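Local coordinates for ethylbenzene dehydrogenase alpha-subunit (Aromatoleum aromaticum, PDB 2IVF), which belongs to the molybdopterin oxidoreductase family and, as the alpha-subunit, carries a molybdenum atom, two pterin dinucleotides and an iron/sulfur cluster, at residues N218-H230 / I444-E458. Sequence-based numbering, arbitrary orientation.
With MO (molybdenum atom), chain L; MGD (2-amino-5,6-dimercapto-7-methyl-3,7,8a,9-tetrahydro-8-oxa-1,3,9,10-tetraaza-anthracen-4-one guanosine dinucleotide), chain M.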
# COMPACT_ATOMS: atom_id res chain seq x y z
N ASN A 218 -20.87 5.13 0.94
CA ASN A 218 -20.05 6.05 0.15
C ASN A 218 -20.02 7.47 0.63
O ASN A 218 -18.98 8.13 0.58
CB ASN A 218 -20.46 6.00 -1.31
CG ASN A 218 -19.67 5.01 -2.04
OD1 ASN A 218 -19.93 3.81 -1.95
ND2 ASN A 218 -18.61 5.48 -2.68
N VAL A 219 -21.16 7.94 1.09
CA VAL A 219 -21.26 9.28 1.65
C VAL A 219 -20.46 9.30 2.99
O VAL A 219 -19.84 10.32 3.35
CB VAL A 219 -22.71 9.64 1.81
CG1 VAL A 219 -22.90 11.07 2.38
CG2 VAL A 219 -23.42 9.48 0.42
N ASP A 220 -20.47 8.16 3.69
CA ASP A 220 -19.86 8.07 5.01
C ASP A 220 -18.32 8.10 4.90
O ASP A 220 -17.64 8.77 5.68
CB ASP A 220 -20.36 6.83 5.76
CG ASP A 220 -19.92 6.82 7.22
OD1 ASP A 220 -20.34 7.73 8.00
OD2 ASP A 220 -19.16 5.90 7.57
N ILE A 221 -17.80 7.40 3.90
CA ILE A 221 -16.34 7.36 3.70
C ILE A 221 -15.83 8.63 3.04
O ILE A 221 -14.77 9.13 3.40
CB ILE A 221 -15.90 6.12 2.95
CG1 ILE A 221 -16.57 6.00 1.56
CG2 ILE A 221 -16.18 4.87 3.80
CD1 ILE A 221 -16.41 4.63 0.87
N GLY A 222 -16.62 9.19 2.13
CA GLY A 222 -16.22 10.37 1.40
C GLY A 222 -15.66 10.09 0.03
O GLY A 222 -14.69 10.75 -0.36
N ASP A 223 -16.26 9.11 -0.66
CA ASP A 223 -15.94 8.75 -2.05
C ASP A 223 -17.10 9.06 -2.97
O ASP A 223 -18.00 8.25 -3.16
CB ASP A 223 -15.65 7.28 -2.19
CG ASP A 223 -14.39 6.89 -1.49
OD1 ASP A 223 -13.58 7.79 -1.25
OD2 ASP A 223 -14.24 5.70 -1.15
N THR A 224 -17.05 10.24 -3.52
CA THR A 224 -18.11 10.78 -4.33
C THR A 224 -17.51 11.84 -5.24
O THR A 224 -16.41 12.31 -4.99
CB THR A 224 -19.14 11.44 -3.48
OG1 THR A 224 -20.25 11.73 -4.32
CG2 THR A 224 -18.58 12.72 -2.93
N TYR A 225 -18.21 12.21 -6.30
CA TYR A 225 -17.77 13.33 -7.14
C TYR A 225 -18.96 14.22 -7.32
O TYR A 225 -19.70 14.14 -8.30
CB TYR A 225 -17.24 12.83 -8.45
CG TYR A 225 -16.03 11.93 -8.32
CD1 TYR A 225 -14.77 12.45 -8.05
CD2 TYR A 225 -16.14 10.58 -8.54
CE1 TYR A 225 -13.67 11.63 -7.97
CE2 TYR A 225 -15.04 9.75 -8.47
CZ TYR A 225 -13.81 10.26 -8.16
OH TYR A 225 -12.73 9.41 -8.10
N MET A 226 -19.17 15.05 -6.33
CA MET A 226 -20.40 15.87 -6.29
C MET A 226 -20.41 16.92 -7.39
O MET A 226 -21.47 17.36 -7.83
CB MET A 226 -20.58 16.48 -4.91
CG MET A 226 -20.94 15.41 -3.87
SD MET A 226 -22.60 14.80 -4.18
CE MET A 226 -23.60 16.11 -3.48
N GLY A 227 -19.22 17.31 -7.85
CA GLY A 227 -19.10 18.26 -8.93
C GLY A 227 -19.50 17.62 -10.26
O GLY A 227 -20.10 18.25 -11.13
N ALA A 228 -19.14 16.37 -10.42
CA ALA A 228 -19.61 15.61 -11.57
C ALA A 228 -21.13 15.47 -11.44
O ALA A 228 -21.89 15.69 -12.39
CB ALA A 228 -18.93 14.22 -11.59
N PHE A 229 -21.58 15.10 -10.24
CA PHE A 229 -23.01 14.86 -10.00
C PHE A 229 -23.77 16.10 -10.39
O PHE A 229 -24.80 16.04 -11.00
CB PHE A 229 -23.21 14.55 -8.50
CG PHE A 229 -24.49 13.82 -8.18
CD1 PHE A 229 -24.83 12.65 -8.82
CD2 PHE A 229 -25.29 14.26 -7.15
CE1 PHE A 229 -25.99 11.98 -8.49
CE2 PHE A 229 -26.48 13.59 -6.81
CZ PHE A 229 -26.80 12.44 -7.46
N HIS A 230 -23.24 17.25 -10.03
CA HIS A 230 -23.95 18.48 -10.25
C HIS A 230 -23.83 19.05 -11.67
O HIS A 230 -24.73 19.73 -12.12
CB HIS A 230 -23.60 19.49 -9.18
CG HIS A 230 -24.15 19.10 -7.84
ND1 HIS A 230 -23.71 19.65 -6.67
CD2 HIS A 230 -25.06 18.15 -7.50
CE1 HIS A 230 -24.35 19.09 -5.65
NE2 HIS A 230 -25.18 18.17 -6.13
N ILE A 444 -9.21 12.06 -11.05
CA ILE A 444 -9.56 12.73 -9.84
C ILE A 444 -9.78 11.68 -8.77
O ILE A 444 -10.71 10.87 -8.86
CB ILE A 444 -10.90 13.49 -9.98
CG1 ILE A 444 -10.88 14.39 -11.22
CG2 ILE A 444 -11.14 14.34 -8.72
CD1 ILE A 444 -12.21 15.09 -11.47
N GLY A 445 -8.96 11.74 -7.73
CA GLY A 445 -9.06 10.83 -6.63
C GLY A 445 -10.00 11.33 -5.58
O GLY A 445 -10.61 12.39 -5.68
N PHE A 446 -10.06 10.58 -4.52
CA PHE A 446 -11.10 10.80 -3.54
C PHE A 446 -10.70 11.77 -2.45
O PHE A 446 -11.51 12.07 -1.55
CB PHE A 446 -11.63 9.47 -3.02
CG PHE A 446 -12.44 8.71 -4.03
CD1 PHE A 446 -13.69 9.18 -4.45
CD2 PHE A 446 -11.97 7.52 -4.56
CE1 PHE A 446 -14.46 8.47 -5.39
CE2 PHE A 446 -12.75 6.80 -5.51
CZ PHE A 446 -13.99 7.29 -5.91
N SER A 447 -9.52 12.37 -2.59
CA SER A 447 -9.24 13.58 -1.81
C SER A 447 -10.11 14.73 -2.26
O SER A 447 -10.26 15.70 -1.52
CB SER A 447 -7.77 13.97 -1.92
OG SER A 447 -6.98 13.22 -1.00
N SER A 448 -10.62 14.70 -3.49
CA SER A 448 -11.50 15.80 -3.93
C SER A 448 -12.76 15.81 -3.07
O SER A 448 -13.24 16.86 -2.53
CB SER A 448 -11.89 15.62 -5.40
OG SER A 448 -12.71 16.71 -5.84
N ALA A 449 -13.35 14.62 -2.93
CA ALA A 449 -14.60 14.56 -2.14
C ALA A 449 -14.34 14.88 -0.68
O ALA A 449 -15.22 15.34 0.02
CB ALA A 449 -15.23 13.19 -2.23
N LYS A 450 -13.13 14.66 -0.22
CA LYS A 450 -12.78 14.97 1.15
C LYS A 450 -12.31 16.40 1.30
O LYS A 450 -11.72 16.74 2.32
CB LYS A 450 -11.73 13.99 1.61
CG LYS A 450 -12.28 12.57 1.60
CD LYS A 450 -11.21 11.53 1.81
CE LYS A 450 -11.71 10.13 1.65
NZ LYS A 450 -11.98 9.77 0.25
N SER A 451 -12.55 17.24 0.30
CA SER A 451 -12.28 18.68 0.42
C SER A 451 -13.63 19.35 0.53
O SER A 451 -14.54 19.01 -0.20
CB SER A 451 -11.51 19.22 -0.77
OG SER A 451 -10.34 18.44 -1.04
N TYR A 452 -13.75 20.34 1.40
CA TYR A 452 -15.04 21.01 1.63
C TYR A 452 -15.68 21.46 0.32
O TYR A 452 -16.89 21.25 0.08
CB TYR A 452 -14.81 22.21 2.51
CG TYR A 452 -16.03 22.84 3.12
CD1 TYR A 452 -16.80 23.74 2.39
CD2 TYR A 452 -16.38 22.61 4.45
CE1 TYR A 452 -17.91 24.38 2.97
CE2 TYR A 452 -17.48 23.25 5.03
CZ TYR A 452 -18.24 24.12 4.29
OH TYR A 452 -19.32 24.79 4.91
N HIS A 453 -14.85 22.07 -0.52
CA HIS A 453 -15.27 22.61 -1.79
C HIS A 453 -14.79 21.73 -2.96
O HIS A 453 -14.54 22.24 -4.05
CB HIS A 453 -14.71 24.03 -1.97
CG HIS A 453 -15.28 25.02 -1.02
ND1 HIS A 453 -16.63 25.25 -0.92
CD2 HIS A 453 -14.69 25.81 -0.09
CE1 HIS A 453 -16.86 26.14 0.02
NE2 HIS A 453 -15.70 26.51 0.54
N GLY A 454 -14.67 20.41 -2.77
CA GLY A 454 -14.25 19.55 -3.87
C GLY A 454 -15.22 19.68 -5.05
O GLY A 454 -14.83 19.50 -6.18
N ASP A 455 -16.49 19.95 -4.77
CA ASP A 455 -17.46 20.10 -5.85
C ASP A 455 -17.04 21.25 -6.75
O ASP A 455 -17.02 21.09 -7.95
CB ASP A 455 -18.92 20.28 -5.35
CG ASP A 455 -19.10 21.43 -4.40
OD1 ASP A 455 -18.12 21.93 -3.80
OD2 ASP A 455 -20.28 21.77 -4.20
N LEU A 456 -16.64 22.38 -6.15
CA LEU A 456 -16.15 23.52 -6.93
C LEU A 456 -14.91 23.23 -7.69
O LEU A 456 -14.77 23.66 -8.83
CB LEU A 456 -15.88 24.73 -6.05
CG LEU A 456 -17.15 25.43 -5.56
CD1 LEU A 456 -16.74 26.54 -4.56
CD2 LEU A 456 -18.03 26.02 -6.70
N MET A 457 -13.99 22.51 -7.05
CA MET A 457 -12.77 22.08 -7.70
C MET A 457 -13.03 21.19 -8.89
O MET A 457 -12.36 21.32 -9.92
CB MET A 457 -11.93 21.32 -6.66
CG MET A 457 -11.49 22.21 -5.46
SD MET A 457 -10.87 21.31 -3.97
CE MET A 457 -9.65 20.19 -4.63
N GLU A 458 -13.96 20.24 -8.72
CA GLU A 458 -14.38 19.36 -9.80
C GLU A 458 -15.14 20.11 -10.89
O GLU A 458 -14.88 19.92 -12.05
CB GLU A 458 -15.27 18.22 -9.27
CG GLU A 458 -14.50 17.19 -8.45
CD GLU A 458 -15.41 16.37 -7.53
OE1 GLU A 458 -16.57 16.18 -7.94
OE2 GLU A 458 -14.97 15.94 -6.44
MO MO L . -12.67 4.79 -0.22
PB MGD M . -6.02 9.83 -1.89
O1B MGD M . -5.16 8.73 -1.37
O2B MGD M . -6.84 10.53 -0.87
O3B MGD M . -7.00 9.45 -3.07
O3A MGD M . -7.01 6.92 -3.34
PA MGD M . -6.93 8.27 -4.18
O1A MGD M . -5.66 8.21 -4.90
O2A MGD M . -8.15 8.44 -4.95
O5' MGD M . -5.11 10.93 -2.63
C5' MGD M . -3.98 11.48 -1.93
C4' MGD M . -3.46 12.71 -2.67
O4' MGD M . -4.40 13.77 -2.58
C3' MGD M . -2.31 13.18 -1.80
O3' MGD M . -1.13 12.58 -2.32
C2' MGD M . -2.33 14.70 -2.00
O2' MGD M . -1.15 15.11 -2.70
C1' MGD M . -3.60 14.94 -2.83
N9 MGD M . -4.30 16.14 -2.32
C8 MGD M . -4.71 16.39 -1.06
N7 MGD M . -5.35 17.56 -1.00
C5 MGD M . -5.35 18.05 -2.27
C6 MGD M . -5.81 19.21 -2.89
O6 MGD M . -6.37 20.15 -2.31
N1 MGD M . -5.61 19.32 -4.27
C2 MGD M . -4.96 18.37 -5.06
N2 MGD M . -4.79 18.58 -6.41
N3 MGD M . -4.55 17.25 -4.44
C4 MGD M . -4.71 17.11 -3.09
C10 MGD M . -8.09 6.64 -2.51
C11 MGD M . -8.55 5.23 -2.79
O11 MGD M . -7.49 4.39 -2.57
C12 MGD M . -9.79 4.80 -2.00
S12 MGD M . -11.08 5.93 -1.60
C13 MGD M . -9.92 3.49 -1.60
S13 MGD M . -11.33 3.00 -0.73
C14 MGD M . -8.84 2.51 -1.88
N15 MGD M . -8.04 2.38 -0.62
C16 MGD M . -6.68 2.04 -0.64
C17 MGD M . -5.95 1.78 0.49
O17 MGD M . -6.47 1.84 1.63
N18 MGD M . -4.59 1.45 0.34
C19 MGD M . -3.97 1.38 -0.88
N19 MGD M . -2.66 1.07 -0.90
N20 MGD M . -4.71 1.68 -1.96
C21 MGD M . -6.02 1.97 -1.87
N22 MGD M . -6.75 2.27 -3.01
C23 MGD M . -7.92 3.10 -2.99
O HOH W 1 -16.77 15.52 -4.60
O HOH W 2 -13.44 12.67 -4.98
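Ile444 receives the hydroxyl of Tyr225 on its backbone carbonyl: Tyr225 OH donates to Ile444 O at 2.6 Å, in the carbonyl plane, while Ile444 CG2 lies alongside the ring at CE1. Gly445 follows, its carbonyl linked to the other segment through a water that donates to Gly445 O and Thr224 O and accepts from Ala449 N. The ring of Phe446 is wedged between Asp223 and Tyr225. Asp223 CB makes a CH-pi contact over one face, 3.8 Å from the Phe446 ring centroid, and Tyr225 OH lies over the opposite face, toward the rim; the ring planes are 30° apart and slid so that they barely overlap. Asp223 OD2 binds the molybdenum at 2.0 Å, beside the MGD dithiolene sulfurs, and the packing is consistent with Phe446 acting as a second-shell residue that helps to position this carboxylate. Phe446 meets both the diphosphate, its backbone N donating to MGD O2A, and the dithiolene, with its ring near S12. Ala449 sets its methyl against the carbonyl oxygens of Gly222 and Thr224. Lys450 then folds its ammonium inward, bent only at its last torsion (73°), to grip Gly222 O at 2.9 Å and Phe446 O, each from above its carbonyl plane; NZ also lies within salt-bridge distance of Asp223 OD1, whose position is less certain. Near the end, Asp455 packs by its backbone O and CB against Gly227, while its carboxylate turns to His944 and Lys941. Glu458 OE1 takes the Gly227 N-H at 2.9 Å from above the carboxylate plane; OE2 has a very short contact with Ser448 OG and accepts from a water that in turn accepts from Met226 N. The segments 226-230 and 454-458, from helices 226-232 and 454-467, cross at -62° with their axes 7.6 Å apart at closest approach. Ile444, ending strand 440-444, outermost within this chain in the parallel sheet, and Ala228 both touch Phe462 of helix 454-467.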